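Local coordinates for protein catalase-3 (Neurospora crassa, PDB 4AJ9) that breaks down hydrogen peroxide to water and oxygen at a heme, probably protecting cells from its toxic effects, at residues 352-355 against 356-359; 366-369 against 370-373; 613-616 against 617-620. One frame throughout, in Å; residues are numbered along the deposited sequence. Where two conformers were deposited one is given.

Contact 1 of 3, residues 352-355 against 356-359. With HEM (protoporphyrin IX containing Fe), chain Y.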
ATOM      1  N   TYR C 352     -10.260  14.717   3.729  1.00  1.70           N
ATOM      2  CA  TYR C 352     -10.719  13.558   4.500  1.00  5.59           C
ATOM      3  C   TYR C 352     -11.039  12.349   3.629  1.00  3.07           C
ATOM      4  O   TYR C 352     -10.926  11.211   4.081  1.00  6.78           O
ATOM      5  CB  TYR C 352     -11.948  13.887   5.344  1.00  2.43           C
ATOM      6  CG  TYR C 352     -11.715  14.792   6.520  1.00  4.63           C
ATOM      7  CD1 TYR C 352     -11.378  16.124   6.333  1.00  3.90           C
ATOM      8  CD2 TYR C 352     -11.890  14.329   7.818  1.00  3.81           C
ATOM      9  CE1 TYR C 352     -11.201  16.963   7.400  1.00  6.02           C
ATOM     10  CE2 TYR C 352     -11.714  15.162   8.902  1.00  4.57           C
ATOM     11  CZ  TYR C 352     -11.381  16.476   8.684  1.00  3.38           C
ATOM     12  OH  TYR C 352     -11.210  17.321   9.731  1.00  4.71           O
ATOM     13  N   LEU C 353     -11.461  12.584   2.392  1.00  2.30           N
ATOM     14  CA  LEU C 353     -11.618  11.463   1.484  1.00  1.88           C
ATOM     15  C   LEU C 353     -10.241  10.947   1.087  1.00  4.71           C
ATOM     16  O   LEU C 353      -9.972   9.747   1.145  1.00  5.51           O
ATOM     17  CB  LEU C 353     -12.423  11.843   0.248  1.00  2.91           C
ATOM     18  CG  LEU C 353     -12.567  10.713  -0.777  1.00  3.46           C
ATOM     19  CD1 LEU C 353     -13.448   9.587  -0.218  1.00  2.88           C
ATOM     20  CD2 LEU C 353     -13.129  11.244  -2.104  1.00  3.92           C
ATOM     21  N   ASP C 354      -9.358  11.864   0.702  1.00  3.94           N
ATOM     22  CA  ASP C 354      -8.037  11.487   0.193  1.00  3.47           C
ATOM     23  C   ASP C 354      -7.201  10.767   1.253  1.00  5.79           C
ATOM     24  O   ASP C 354      -6.548   9.773   0.964  1.00  2.33           O
ATOM     25  CB  ASP C 354      -7.295  12.733  -0.293  1.00  3.17           C
ATOM     26  CG  ASP C 354      -5.825  12.478  -0.540  1.00  3.19           C
ATOM     27  OD1 ASP C 354      -5.504  11.534  -1.285  1.00  4.91           O
ATOM     28  OD2 ASP C 354      -4.990  13.199   0.046  1.00  4.67           O
ATOM     29  N   THR C 355      -7.229  11.271   2.483  1.00  3.20           N
ATOM     30  CA  THR C 355      -6.382  10.712   3.540  1.00  6.66           C
ATOM     31  C   THR C 355      -6.728   9.257   3.896  1.00  7.73           C
ATOM     32  O   THR C 355      -5.868   8.511   4.394  1.00  5.51           O
ATOM     33  CB  THR C 355      -6.398  11.578   4.810  1.00  4.00           C
ATOM     34  OG1 THR C 355      -5.248  11.278   5.618  1.00  4.53           O
ATOM     35  CG2 THR C 355      -7.672  11.329   5.607  1.00  3.27           C
ATOM     36  N   GLN C 356      -7.967   8.849   3.628  1.00  3.24           N
ATOM     37  CA  GLN C 356      -8.371   7.467   3.891  1.00  3.38           C
ATOM     38  C   GLN C 356      -7.569   6.489   3.037  1.00  4.41           C
ATOM     39  O   GLN C 356      -7.318   5.359   3.437  1.00  3.15           O
ATOM     40  CB  GLN C 356      -9.864   7.267   3.622  1.00  5.46           C
ATOM     41  CG  GLN C 356     -10.778   8.184   4.435  1.00  5.67           C
ATOM     42  CD  GLN C 356     -10.395   8.231   5.898  1.00  4.93           C
ATOM     43  OE1 GLN C 356      -9.889   7.246   6.452  1.00  6.66           O
ATOM     44  NE2 GLN C 356     -10.621   9.385   6.536  1.00  3.46           N
ATOM     45  N   LEU C 357      -7.195   6.931   1.842  1.00  3.20           N
ATOM     46  CA  LEU C 357      -6.365   6.127   0.964  1.00  5.32           C
ATOM     47  C   LEU C 357      -5.023   5.834   1.615  1.00  7.86           C
ATOM     48  O   LEU C 357      -4.457   4.758   1.422  1.00  8.74           O
ATOM     49  CB  LEU C 357      -6.143   6.840  -0.373  1.00  4.40           C
ATOM     50  CG  LEU C 357      -7.367   7.095  -1.237  1.00  4.39           C
ATOM     51  CD1 LEU C 357      -7.030   8.064  -2.376  1.00  4.45           C
ATOM     52  CD2 LEU C 357      -7.945   5.779  -1.764  1.00  3.38           C
ATOM     53  N   ASN C 358      -4.506   6.786   2.391  1.00  5.01           N
ATOM     54  CA  ASN C 358      -3.251   6.547   3.098  1.00  5.96           C
ATOM     55  C   ASN C 358      -3.442   5.612   4.287  1.00  7.72           C
ATOM     56  O   ASN C 358      -2.733   4.616   4.434  1.00  4.54           O
ATOM     57  CB  ASN C 358      -2.621   7.853   3.596  1.00  5.41           C
ATOM     58  CG  ASN C 358      -1.206   7.649   4.113  1.00  8.89           C
ATOM     59  OD1 ASN C 358      -0.322   7.270   3.355  1.00 11.20           O
ATOM     60  ND2 ASN C 358      -0.987   7.899   5.412  1.00  3.93           N
ATOM     61  N   ARG C 359      -4.410   5.936   5.132  0.65  3.87           N
ATOM     62  CA  ARG C 359      -4.620   5.160   6.342  0.65  5.17           C
ATOM     63  C   ARG C 359      -5.047   3.729   6.028  0.65  5.28           C
ATOM     64  O   ARG C 359      -4.584   2.783   6.666  0.65  6.60           O
ATOM     65  CB  ARG C 359      -5.650   5.846   7.231  0.65  5.01           C
ATOM     66  CG  ARG C 359      -5.571   5.430   8.680  0.65  3.26           C
ATOM     67  CD  ARG C 359      -5.774   6.638   9.583  0.65  4.50           C
ATOM     68  NE  ARG C 359      -7.155   7.114   9.574  0.65  2.97           N
ATOM     69  CZ  ARG C 359      -8.178   6.469  10.131  0.65  4.85           C
ATOM     70  NH1 ARG C 359      -7.987   5.298  10.727  0.65  2.73           N
ATOM     71  NH2 ARG C 359      -9.399   6.991  10.076  0.65  3.08           N
TER
HETATM   72  CHA HEM Y1720      -9.043  14.554  11.532  1.00  3.43           C
HETATM   73  CHB HEM Y1720     -11.795  18.159  13.296  1.00  4.66           C
HETATM   74  CHC HEM Y1720      -9.810  21.190  10.080  1.00  5.71           C
HETATM   75  CHD HEM Y1720      -7.771  17.436   7.799  1.00  5.92           C
HETATM   76  C1A HEM Y1720      -9.928  15.261  12.326  1.00  3.27           C
HETATM   77  C2A HEM Y1720     -10.674  14.748  13.469  1.00  4.40           C
HETATM   78  C3A HEM Y1720     -11.419  15.753  13.961  1.00  4.30           C
HETATM   79  C4A HEM Y1720     -11.191  16.924  13.138  1.00  4.55           C
HETATM   80  CMA HEM Y1720     -12.381  15.704  15.173  1.00  2.35           C
HETATM   81  CAA HEM Y1720     -10.564  13.307  14.035  1.00  1.90           C
HETATM   82  CBA HEM Y1720     -11.712  12.421  13.563  1.00  4.61           C
HETATM   83  CGA HEM Y1720     -11.587  11.081  14.240  1.00  4.30           C
HETATM   84  O1A HEM Y1720     -11.236  10.088  13.557  1.00  4.96           O
HETATM   85  O2A HEM Y1720     -11.830  11.005  15.474  1.00  4.88           O
HETATM   86  C1B HEM Y1720     -11.541  19.287  12.538  1.00  3.63           C
HETATM   87  C2B HEM Y1720     -12.246  20.553  12.632  1.00  4.37           C
HETATM   88  C3B HEM Y1720     -11.685  21.404  11.759  1.00  3.57           C
HETATM   89  C4B HEM Y1720     -10.628  20.689  11.070  1.00  5.58           C
HETATM   90  CMB HEM Y1720     -13.411  20.796  13.619  1.00  1.69           C
HETATM   91  CAB HEM Y1720     -12.075  22.865  11.432  1.00  8.96           C
HETATM   92  CBB HEM Y1720     -13.325  23.299  11.633  1.00 11.90           C
HETATM   93  C1C HEM Y1720      -9.162  20.421   9.145  1.00  3.45           C
HETATM   94  C2C HEM Y1720      -8.671  20.875   7.852  1.00  4.52           C
HETATM   95  C3C HEM Y1720      -8.095  19.829   7.252  1.00  8.29           C
HETATM   96  C4C HEM Y1720      -8.241  18.682   8.110  1.00  5.40           C
HETATM   97  CMC HEM Y1720      -8.757  22.317   7.319  1.00  2.50           C
HETATM   98  CAC HEM Y1720      -7.461  19.755   5.857  1.00  4.71           C
HETATM   99  CBC HEM Y1720      -7.954  20.513   4.876  1.00 10.17           C
HETATM  100  C1D HEM Y1720      -7.901  16.325   8.579  1.00  8.15           C
HETATM  101  C2D HEM Y1720      -7.386  15.028   8.226  1.00  2.41           C
HETATM  102  C3D HEM Y1720      -7.780  14.130   9.390  1.00  0.97           C
HETATM  103  C4D HEM Y1720      -8.500  14.970  10.322  1.00  1.58           C
HETATM  104  CMD HEM Y1720      -6.609  14.663   6.943  1.00  2.92           C
HETATM  105  CAD HEM Y1720      -7.490  12.627   9.531  1.00  3.01           C
HETATM  106  CBD HEM Y1720      -8.740  11.890   9.062  1.00  3.52           C
HETATM  107  CGD HEM Y1720      -8.477  10.408   9.060  1.00  2.95           C
HETATM  108  O1D HEM Y1720      -9.463   9.634   9.107  1.00  3.32           O
HETATM  109  O2D HEM Y1720      -7.285  10.008   9.044  1.00  7.16           O
HETATM  110  NA  HEM Y1720     -10.276  16.586  12.157  1.00  1.81           N
HETATM  111  NB  HEM Y1720     -10.571  19.410  11.576  1.00  3.03           N
HETATM  112  NC  HEM Y1720      -8.884  19.076   9.262  1.00  4.10           N
HETATM  113  ND  HEM Y1720      -8.551  16.258   9.805  1.00  2.46           N
HETATM  114 FE   HEM Y1720      -9.671  17.812  10.672  1.00  5.35          FE

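Contact 2 of 3, residues 366-369 against 370-373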
ATOM      1  N   GLU C 366     -14.901   2.166   2.953  1.00  3.08           N
ATOM      2  CA  GLU C 366     -16.299   2.323   3.386  1.00  2.42           C
ATOM      3  C   GLU C 366     -16.970   0.963   3.607  1.00  3.79           C
ATOM      4  O   GLU C 366     -18.069   0.896   4.158  1.00  5.50           O
ATOM      5  CB  GLU C 366     -17.139   3.186   2.422  1.00  1.61           C
ATOM      6  CG  GLU C 366     -16.600   4.608   2.164  1.00  1.91           C
ATOM      7  CD  GLU C 366     -16.847   5.582   3.311  1.00  5.05           C
ATOM      8  OE1 GLU C 366     -16.665   5.221   4.494  1.00  4.59           O
ATOM      9  OE2 GLU C 366     -17.228   6.735   3.030  1.00  4.45           O
ATOM     10  N   GLN C 367     -16.306  -0.108   3.179  1.00  5.88           N
ATOM     11  CA  GLN C 367     -16.824  -1.461   3.359  1.00  2.76           C
ATOM     12  C   GLN C 367     -16.489  -2.072   4.727  1.00  6.78           C
ATOM     13  O   GLN C 367     -17.075  -3.083   5.116  1.00  4.39           O
ATOM     14  CB  GLN C 367     -16.349  -2.378   2.221  1.00  2.80           C
ATOM     15  CG  GLN C 367     -16.799  -1.919   0.845  1.00  7.06           C
ATOM     16  CD  GLN C 367     -16.488  -2.930  -0.246  1.00  3.81           C
ATOM     17  OE1 GLN C 367     -15.537  -3.702  -0.144  1.00  6.38           O
ATOM     18  NE2 GLN C 367     -17.304  -2.933  -1.300  1.00  6.33           N
ATOM     19  N   LEU C 368     -15.571  -1.455   5.471  1.00  4.43           N
ATOM     20  CA  LEU C 368     -15.244  -1.953   6.802  1.00  5.51           C
ATOM     21  C   LEU C 368     -16.494  -1.889   7.678  1.00  9.68           C
ATOM     22  O   LEU C 368     -17.277  -0.951   7.575  1.00  5.33           O
ATOM     23  CB  LEU C 368     -14.120  -1.133   7.429  1.00  3.18           C
ATOM     24  CG  LEU C 368     -12.786  -1.222   6.682  1.00  4.36           C
ATOM     25  CD1 LEU C 368     -11.777  -0.238   7.261  1.00  7.89           C
ATOM     26  CD2 LEU C 368     -12.248  -2.650   6.737  1.00 10.42           C
ATOM     27  N   PRO C 369     -16.689  -2.891   8.539  1.00  6.27           N
ATOM     28  CA  PRO C 369     -17.925  -2.915   9.334  1.00  7.17           C
ATOM     29  C   PRO C 369     -18.239  -1.578  10.010  1.00  8.49           C
ATOM     30  O   PRO C 369     -19.388  -1.130   9.967  1.00  2.41           O
ATOM     31  CB  PRO C 369     -17.645  -4.005  10.366  1.00  6.21           C
ATOM     32  CG  PRO C 369     -16.714  -4.958   9.626  1.00  4.06           C
ATOM     33  CD  PRO C 369     -15.811  -4.039   8.832  1.00  5.41           C
ATOM     34  N   ILE C 370     -17.242  -0.942  10.614  1.00  2.31           N
ATOM     35  CA  ILE C 370     -17.499   0.296  11.367  1.00  4.90           C
ATOM     36  C   ILE C 370     -17.827   1.487  10.455  1.00  6.89           C
ATOM     37  O   ILE C 370     -18.472   2.444  10.886  1.00  5.19           O
ATOM     38  CB  ILE C 370     -16.322   0.651  12.330  1.00  7.69           C
ATOM     39  CG1 ILE C 370     -16.722   1.765  13.310  1.00  4.68           C
ATOM     40  CG2 ILE C 370     -15.076   1.028  11.551  1.00  2.31           C
ATOM     41  CD1 ILE C 370     -17.700   1.315  14.409  1.00  4.90           C
ATOM     42  N   ASN C 371     -17.398   1.419   9.192  1.00  4.40           N
ATOM     43  CA  ASN C 371     -17.703   2.467   8.214  1.00  3.96           C
ATOM     44  C   ASN C 371     -18.982   2.240   7.400  1.00  4.52           C
ATOM     45  O   ASN C 371     -19.525   3.177   6.822  1.00  6.76           O
ATOM     46  CB  ASN C 371     -16.523   2.670   7.266  1.00  4.55           C
ATOM     47  CG  ASN C 371     -15.384   3.414   7.920  1.00  5.11           C
ATOM     48  OD1 ASN C 371     -15.606   4.311   8.733  1.00 11.74           O
ATOM     49  ND2 ASN C 371     -14.156   3.043   7.574  1.00  7.79           N
ATOM     50  N   ARG C 372     -19.459   0.998   7.333  1.00  5.35           N
ATOM     51  CA  ARG C 372     -20.657   0.722   6.538  1.00  4.52           C
ATOM     52  C   ARG C 372     -21.862   1.524   7.011  1.00  7.52           C
ATOM     53  O   ARG C 372     -22.085   1.671   8.213  1.00  4.73           O
ATOM     54  CB  ARG C 372     -21.017  -0.768   6.585  1.00  7.53           C
ATOM     55  CG  ARG C 372     -20.033  -1.682   5.906  1.00  8.20           C
ATOM     56  CD  ARG C 372     -20.572  -3.096   5.909  1.00 13.59           C
ATOM     57  NE  ARG C 372     -21.856  -3.153   5.215  1.00 22.66           N
ATOM     58  CZ  ARG C 372     -22.470  -4.280   4.877  1.00 24.38           C
ATOM     59  NH1 ARG C 372     -21.915  -5.448   5.169  1.00 33.63           N
ATOM     60  NH2 ARG C 372     -23.636  -4.240   4.246  1.00 32.82           N
ATOM     61  N   PRO C 373     -22.656   2.036   6.060  1.00  6.17           N
ATOM     62  CA  PRO C 373     -23.943   2.643   6.410  1.00  5.05           C
ATOM     63  C   PRO C 373     -24.926   1.541   6.751  1.00  6.29           C
ATOM     64  O   PRO C 373     -24.635   0.389   6.433  1.00  5.94           O
ATOM     65  CB  PRO C 373     -24.373   3.322   5.106  1.00  4.39           C
ATOM     66  CG  PRO C 373     -23.778   2.455   4.041  1.00  5.36           C
ATOM     67  CD  PRO C 373     -22.426   2.028   4.607  1.00 10.53           C
TER
HETATM   68  O   HOH W   1     -18.686   5.688   6.335  1.00  4.31           O
HETATM   69  O   HOH W   2     -21.572   0.275  10.484  1.00 10.39           O

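Contact 3 of 3, residues 613-616 against 617-620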
ATOM      1  N   PRO C 613       1.380   9.572  51.029  1.00  8.55           N
ATOM      2  CA  PRO C 613       0.076  10.022  51.540  1.00  5.56           C
ATOM      3  C   PRO C 613       0.007  11.547  51.605  1.00 11.01           C
ATOM      4  O   PRO C 613      -0.966  12.133  51.122  1.00  9.56           O
ATOM      5  CB  PRO C 613       0.013   9.399  52.938  1.00 10.55           C
ATOM      6  CG  PRO C 613       0.898   8.169  52.834  1.00 10.92           C
ATOM      7  CD  PRO C 613       2.033   8.611  51.936  1.00  6.77           C
ATOM      8  N   SER C 614       1.034  12.181  52.170  1.00 12.11           N
ATOM      9  CA  SER C 614       1.091  13.640  52.230  1.00 12.30           C
ATOM     10  C   SER C 614       1.063  14.293  50.852  1.00 15.87           C
ATOM     11  O   SER C 614       0.463  15.352  50.677  1.00  7.71           O
ATOM     12  CB  SER C 614       2.345  14.109  52.973  1.00 15.37           C
ATOM     13  OG  SER C 614       2.352  13.644  54.306  1.00 23.19           O
ATOM     14  N   GLN C 615       1.739  13.688  49.880  1.00  7.50           N
ATOM     15  CA  GLN C 615       1.822  14.300  48.553  1.00 10.94           C
ATOM     16  C   GLN C 615       0.447  14.299  47.894  1.00  5.76           C
ATOM     17  O   GLN C 615       0.062  15.266  47.239  1.00  9.84           O
ATOM     18  CB  GLN C 615       2.834  13.561  47.668  1.00  9.91           C
ATOM     19  CG  GLN C 615       3.164  14.290  46.369  1.00  6.67           C
ATOM     20  CD  GLN C 615       3.817  15.632  46.611  1.00 16.45           C
ATOM     21  OE1 GLN C 615       4.886  15.713  47.222  1.00 10.78           O
ATOM     22  NE2 GLN C 615       3.184  16.702  46.123  1.00 14.01           N
ATOM     23  N   ILE C 616      -0.280  13.200  48.072  1.00  6.48           N
ATOM     24  CA  ILE C 616      -1.629  13.064  47.534  1.00  7.49           C
ATOM     25  C   ILE C 616      -2.559  14.129  48.100  1.00 12.22           C
ATOM     26  O   ILE C 616      -3.339  14.745  47.367  1.00  9.57           O
ATOM     27  CB  ILE C 616      -2.212  11.664  47.820  1.00  7.69           C
ATOM     28  CG1 ILE C 616      -1.435  10.594  47.046  1.00 10.14           C
ATOM     29  CG2 ILE C 616      -3.689  11.597  47.407  1.00  9.81           C
ATOM     30  CD1 ILE C 616      -1.884   9.173  47.335  1.00  7.22           C
ATOM     31  N   LEU C 617      -2.487  14.348  49.411  1.00 14.37           N
ATOM     32  CA  LEU C 617      -3.366  15.332  50.039  1.00 12.90           C
ATOM     33  C   LEU C 617      -2.950  16.734  49.625  1.00 11.13           C
ATOM     34  O   LEU C 617      -3.797  17.597  49.398  1.00  9.51           O
ATOM     35  CB  LEU C 617      -3.333  15.203  51.559  1.00 14.06           C
ATOM     36  CG  LEU C 617      -4.404  15.990  52.317  1.00 16.58           C
ATOM     37  CD1 LEU C 617      -5.781  15.604  51.812  1.00  7.96           C
ATOM     38  CD2 LEU C 617      -4.293  15.753  53.829  1.00  7.04           C
ATOM     39  N   THR C 618      -1.639  16.948  49.529  1.00  6.17           N
ATOM     40  CA  THR C 618      -1.092  18.228  49.102  1.00 11.38           C
ATOM     41  C   THR C 618      -1.497  18.555  47.660  1.00 19.75           C
ATOM     42  O   THR C 618      -1.963  19.666  47.379  1.00  8.87           O
ATOM     43  CB  THR C 618       0.453  18.259  49.248  1.00 10.67           C
ATOM     44  OG1 THR C 618       0.807  18.118  50.635  1.00 11.85           O
ATOM     45  CG2 THR C 618       1.028  19.558  48.715  1.00 16.48           C
ATOM     46  N   ASP C 619      -1.327  17.591  46.755  1.00 10.53           N
ATOM     47  CA  ASP C 619      -1.698  17.783  45.352  1.00 10.59           C
ATOM     48  C   ASP C 619      -3.183  18.102  45.267  1.00  7.57           C
ATOM     49  O   ASP C 619      -3.581  19.064  44.628  1.00 11.50           O
ATOM     50  CB  ASP C 619      -1.424  16.526  44.512  1.00  7.75           C
ATOM     51  CG  ASP C 619       0.068  16.271  44.259  1.00  9.90           C
ATOM     52  OD1 ASP C 619       0.878  17.217  44.320  1.00  8.36           O
ATOM     53  OD2 ASP C 619       0.428  15.100  43.982  1.00  7.99           O
ATOM     54  N   GLY C 620      -3.999  17.270  45.902  1.00  6.92           N
ATOM     55  CA  GLY C 620      -5.439  17.433  45.866  1.00 11.74           C
ATOM     56  C   GLY C 620      -5.806  18.840  46.291  1.00  9.33           C
ATOM     57  O   GLY C 620      -6.592  19.523  45.627  1.00  7.96           O
TER

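Contact 1 of 3, residues 352-355 against 356-359
Q356 folds back on Y352, one turn earlier in helix 343-360, and its NE2 donates to O of Y352 at 3.1 Å, in the carbonyl plane. CG, anti to the carbonyl carbon of Q356 (chi1 -58°), lies just as near to that oxygen, and a bend at chi2 turns the amide back toward it. The same NE2 also donates to O1D of a heme propionate at 2.8 Å, nearly straight, while OE1 goes to S327, which fixes the flip of the amide. From the next turn R359, in one of its two modelled conformers, takes the propionate with two nitrogens: NE reaches O2D at 2.9 Å and NH2 reaches O1D at 2.8 Å, O1D lying in the guanidinium plane at its edge. This is the proximal side of a catalase heme: OH of Y352 binds the iron at 1.9 Å and also pairs with R348, and heme C1D stands over one ring face, offset toward the rim. Beside it CG2 of T355 packs 3.7 Å from the propionate carbon CBD. Packing is looser away from the heme, where OD1 of D354 comes no nearer than 3.9 Å to CD1 of L357. That side faces protein and not solvent: OD1 of D354 bonds to H56 of the second subunit, and L353 packs on Q52 of the third.

Contact 2 of 3, residues 366-369 against 370-373
L368 and N371 close a type I beta turn with P369 and I370 at its corners, and R372 extends it to an alpha-turn, in the loop that follows helix 343-360. Two backbone bonds define it. O of L368 accepts from N of N371 at 2.9 Å and from N of R372 at the same length, so that one oxygen serves two donors. N of R372 also makes a weak bond to O of P369.

Among the side chains, E366 sets out away from 370-373, and a bend at chi2 (-76°) brings its carboxylate back to N371. There the two groups cross at about a right angle, the carboxylate turned 76° from the amide, and OE1 of E366 lies 3.8 Å from CB of N371. L368 runs alongside N371 in the same direction, its CD1 4.1 Å from ND2. The amide of N371 is satisfied at both ends: ND2 donates to O of F365, and OD1 receives N of S327 and NH1 of R125. The other carboxylate oxygen of E366, OE2, pairs with H332. CG of R372 lies 3.3 Å from O of L368 and about as near to O of Q367. L368 packs on G386 and P369 on A388 of the third subunit.

Water completes the links. One molecule donates to O of P369 and to O of R372, bridging the two carbonyls; another donates to OE1 of E366 and, at 2.7 Å, to O of N371.

Contact 3 of 3, residues 613-616 against 617-620
Q615 and D619, one helical turn apart, cross obliquely, the amide twisted 41° from the carboxylate. NE2 of Q615 donates to OD1 of D619 at 3.0 Å; the oxygen lies in the amide plane of Q615, yet the N-H comes down on OD1 from above the carboxylate plane. Q615 gets there by a bend at chi2 (63°), which swings the amide along the helix. D619 meets it with CG anti to its own carbonyl carbon, the carboxylate turned back over the preceding turn. OE1 of Q615 also pairs with NE2 of Q615 of the second subunit, and NE2 too has a partner beyond D619. Were D619 an alanine, NE2 of Q615 would probably lose its partner within the helix, and the amide would be held by fewer bonds at the subunit contact. Helix 612-622 is the crossover of a beta-alpha-beta unit between parallel strands 587-590 and 627-630, in the C-terminal domain of long catalases, of the class I glutamine amidotransferase-like clan. Its inner side is apolar: I616 and L617 both press on V588, and L617 on V590 as well. T618 turns its hydroxyl back along the helix, and OG1 donates to O of S614 at 2.8 Å. N of T618 reaches that same oxygen at 2.9 Å from the other face of its carbonyl plane, doubling the grip on it.

In the fold
Contacts 1 and 2 belong to the catalase core and follow one another along the chain, their centres 15 Å apart and their nearest atoms about 6 Å apart. S327 joins them without direct touch: its OG pairs with Q356 and its N with N371, whose side chain lies about 8 Å from the heme. Contact 1 supplies Y352, T355, Q356 and R359 to the heme pocket, and the side chain of Y352 has those of the predicted active-site residues H65 and N138 about 6 and 7 Å away. Both contacts reach the third subunit. Contact 3 belongs to the C-terminal domain, its centre about 47 Å from that of contact 1, and it meets the second subunit.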